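Local structure of putative isomerase YbhH (Escherichia coli, 6OTV) at residues 127-133 / 159-165. The protein is of undetermined specific function but is probably an isomerase of the PrpF family, with a diaminopimelate epimerase-like fold. Coordinates in Å, arbitrary orientation, origin at the centre of the assembly. Numbering follows the deposited sequence.
With EDO (1,2-ethanediol), chain D.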
loop_
_atom_site.group_PDB
_atom_site.type_symbol
_atom_site.label_atom_id
_atom_site.label_comp_id
_atom_site.label_asym_id
_atom_site.label_seq_id
_atom_site.Cartn_x
_atom_site.Cartn_y
_atom_site.Cartn_z
ATOM N N GLY A 127 4.786 -11.518 -2.468
ATOM C CA GLY A 127 3.790 -10.472 -2.587
ATOM C C GLY A 127 3.617 -9.617 -1.351
ATOM O O GLY A 127 2.686 -8.810 -1.301
ATOM N N THR A 128 4.482 -9.773 -0.353
ATOM C CA THR A 128 4.396 -8.989 0.871
ATOM C C THR A 128 5.001 -7.607 0.661
ATOM O O THR A 128 6.042 -7.459 0.012
ATOM C CB THR A 128 5.118 -9.712 2.012
ATOM O OG1 THR A 128 4.553 -11.017 2.180
ATOM C CG2 THR A 128 4.984 -8.943 3.323
ATOM N N PHE A 129 4.338 -6.592 1.210
ATOM C CA PHE A 129 4.805 -5.212 1.137
ATOM C C PHE A 129 5.423 -4.811 2.471
ATOM O O PHE A 129 4.815 -5.008 3.529
ATOM C CB PHE A 129 3.659 -4.265 0.774
ATOM C CG PHE A 129 3.189 -4.398 -0.647
ATOM C CD1 PHE A 129 2.365 -5.445 -1.023
ATOM C CD2 PHE A 129 3.569 -3.470 -1.606
ATOM C CE1 PHE A 129 1.929 -5.569 -2.333
ATOM C CE2 PHE A 129 3.137 -3.583 -2.917
ATOM C CZ PHE A 129 2.314 -4.634 -3.281
ATOM N N ILE A 130 6.630 -4.254 2.417
ATOM C CA ILE A 130 7.366 -3.845 3.608
ATOM C C ILE A 130 7.854 -2.420 3.410
ATOM O O ILE A 130 8.333 -2.062 2.327
ATOM C CB ILE A 130 8.560 -4.782 3.904
ATOM C CG1 ILE A 130 8.114 -6.246 3.958
ATOM C CG2 ILE A 130 9.236 -4.394 5.212
ATOM C CD1 ILE A 130 8.346 -7.001 2.667
ATOM N N GLU A 131 7.734 -1.602 4.451
ATOM C CA GLU A 131 8.323 -0.271 4.449
ATOM C C GLU A 131 9.646 -0.309 5.202
ATOM O O GLU A 131 9.718 -0.840 6.315
ATOM C CB GLU A 131 7.393 0.769 5.077
ATOM C CG GLU A 131 8.069 2.125 5.250
ATOM C CD GLU A 131 7.111 3.242 5.628
ATOM O OE1 GLU A 131 5.896 3.119 5.359
ATOM O OE2 GLU A 131 7.583 4.252 6.192
ATOM N N ALA A 132 10.686 0.244 4.587
ATOM C CA ALA A 132 11.987 0.401 5.217
ATOM C C ALA A 132 12.243 1.881 5.460
ATOM O O ALA A 132 12.069 2.703 4.555
ATOM C CB ALA A 132 13.100 -0.196 4.351
ATOM N N ASP A 133 12.647 2.215 6.680
ATOM C CA ASP A 133 12.981 3.583 7.054
ATOM C C ASP A 133 14.493 3.667 7.212
ATOM O O ASP A 133 15.058 3.114 8.163
ATOM C CB ASP A 133 12.247 3.990 8.329
ATOM C CG ASP A 133 10.739 3.965 8.152
ATOM O OD1 ASP A 133 10.265 4.327 7.052
ATOM O OD2 ASP A 133 10.029 3.573 9.101
ATOM N N VAL A 159 17.833 0.221 10.809
ATOM C CA VAL A 159 16.857 0.293 9.730
ATOM C C VAL A 159 15.572 -0.349 10.229
ATOM O O VAL A 159 15.592 -1.473 10.747
ATOM C CB VAL A 159 17.358 -0.384 8.438
ATOM C CG1 VAL A 159 17.907 -1.772 8.719
ATOM C CG2 VAL A 159 16.239 -0.448 7.404
ATOM N N ALA A 160 14.465 0.377 10.105
ATOM C CA ALA A 160 13.169 -0.101 10.564
ATOM C C ALA A 160 12.434 -0.773 9.413
ATOM O O ALA A 160 12.316 -0.200 8.325
ATOM C CB ALA A 160 12.339 1.053 11.131
ATOM N N LEU A 161 11.954 -1.991 9.654
ATOM C CA LEU A 161 11.231 -2.777 8.658
ATOM C C LEU A 161 9.821 -3.013 9.179
ATOM O O LEU A 161 9.636 -3.733 10.166
ATOM C CB LEU A 161 11.940 -4.102 8.383
ATOM C CG LEU A 161 13.387 -4.025 7.899
ATOM C CD1 LEU A 161 13.942 -5.420 7.678
ATOM C CD2 LEU A 161 13.492 -3.187 6.625
ATOM N N THR A 162 8.834 -2.414 8.519
ATOM C CA THR A 162 7.434 -2.515 8.912
ATOM C C THR A 162 6.673 -3.322 7.867
ATOM O O THR A 162 6.620 -2.935 6.694
ATOM C CB THR A 162 6.810 -1.130 9.072
ATOM O OG1 THR A 162 7.574 -0.370 10.014
ATOM C CG2 THR A 162 5.377 -1.249 9.569
ATOM N N PHE A 163 6.072 -4.427 8.300
ATOM C CA PHE A 163 5.322 -5.306 7.413
ATOM C C PHE A 163 3.889 -4.802 7.279
ATOM O O PHE A 163 3.215 -4.545 8.283
ATOM C CB PHE A 163 5.361 -6.743 7.936
ATOM C CG PHE A 163 6.705 -7.404 7.764
ATOM C CD1 PHE A 163 7.811 -6.954 8.475
ATOM C CD2 PHE A 163 6.868 -8.464 6.886
ATOM C CE1 PHE A 163 9.052 -7.548 8.312
ATOM C CE2 PHE A 163 8.109 -9.067 6.721
ATOM C CZ PHE A 163 9.202 -8.606 7.434
ATOM N N LEU A 164 3.428 -4.664 6.035
ATOM C CA LEU A 164 2.209 -3.921 5.734
ATOM C C LEU A 164 0.995 -4.800 5.466
ATOM O O LEU A 164 -0.133 -4.360 5.711
ATOM C CB LEU A 164 2.445 -3.007 4.526
ATOM C CG LEU A 164 3.652 -2.076 4.659
ATOM C CD1 LEU A 164 3.887 -1.299 3.373
ATOM C CD2 LEU A 164 3.473 -1.135 5.843
ATOM N N ASN A 165 1.183 -6.021 4.972
ATOM C CA ASN A 165 0.066 -6.916 4.672
ATOM C C ASN A 165 0.407 -8.342 5.103
ATOM O O ASN A 165 0.308 -9.296 4.329
ATOM C CB ASN A 165 -0.303 -6.848 3.188
ATOM C CG ASN A 165 0.847 -7.251 2.281
ATOM O OD1 ASN A 165 2.016 -7.128 2.648
ATOM N ND2 ASN A 165 0.520 -7.742 1.092
HETATM C C1 EDO D . -1.146 -6.990 8.446
HETATM O O1 EDO D . -2.313 -6.547 7.747
HETATM C C2 EDO D . -0.117 -5.865 8.460
HETATM O O2 EDO D . 1.193 -6.388 8.704
HETATM O O HOH W 1 9.523 0.876 8.799
#
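Strands 129-133 and 159-163 run antiparallel, their axes 4.6 Å apart at closest and 158° between directions. Backbone hydrogen bonds join them in the regular antiparallel pattern: E131 and T162 form a hydrogen-bonded pair, with E131 N to T162 O and T162 N to E131 O both 2.8 Å. At D133 and A160, D133 N to A160 O is 2.9 Å, whereas A160 N to D133 O is weak at 3.4 Å. Beyond the last bridge L164 N still reaches F129 O (2.9 Å), but the backbones then draw apart (T128 CA to N165 CA 6.1 Å) and the side chain of N165 takes over: its OD1 accepts a hydrogen bond from F129 N (2.8 Å), and its ND2 makes a weak 3.4 Å bond to G127 O, so one amide group closes the end of the pairing. Here too an ethanediol, probably from crystallisation, donates from O2 to F163 O (2.8 Å).

Apolar packing fills the face carrying I130, A132, L161 and F163. I130 CG1 sits over the F163 ring, 4.0 Å from its centroid, a CH-pi contact, and A132 CB meets L161 CD2 at 3.8 Å.

The face carrying E131, D133, A160 and T162 is more polar. Water 1 bridges E131 O (3.0 Å), D133 OD2 (2.8 Å) and T162 OG1 (2.6 Å), while the E131 carboxylate forms salt bridges with R118 and R120.

The pair belongs to a large mixed sheet, consistent with the diaminopimelate epimerase-like fold: strand 116-123 flanks 129-133, strand 332-344 flanks 159-163, helix 94-106 covers the apolar face through L97 and S98, and L164 packs on P69 of the second subunit.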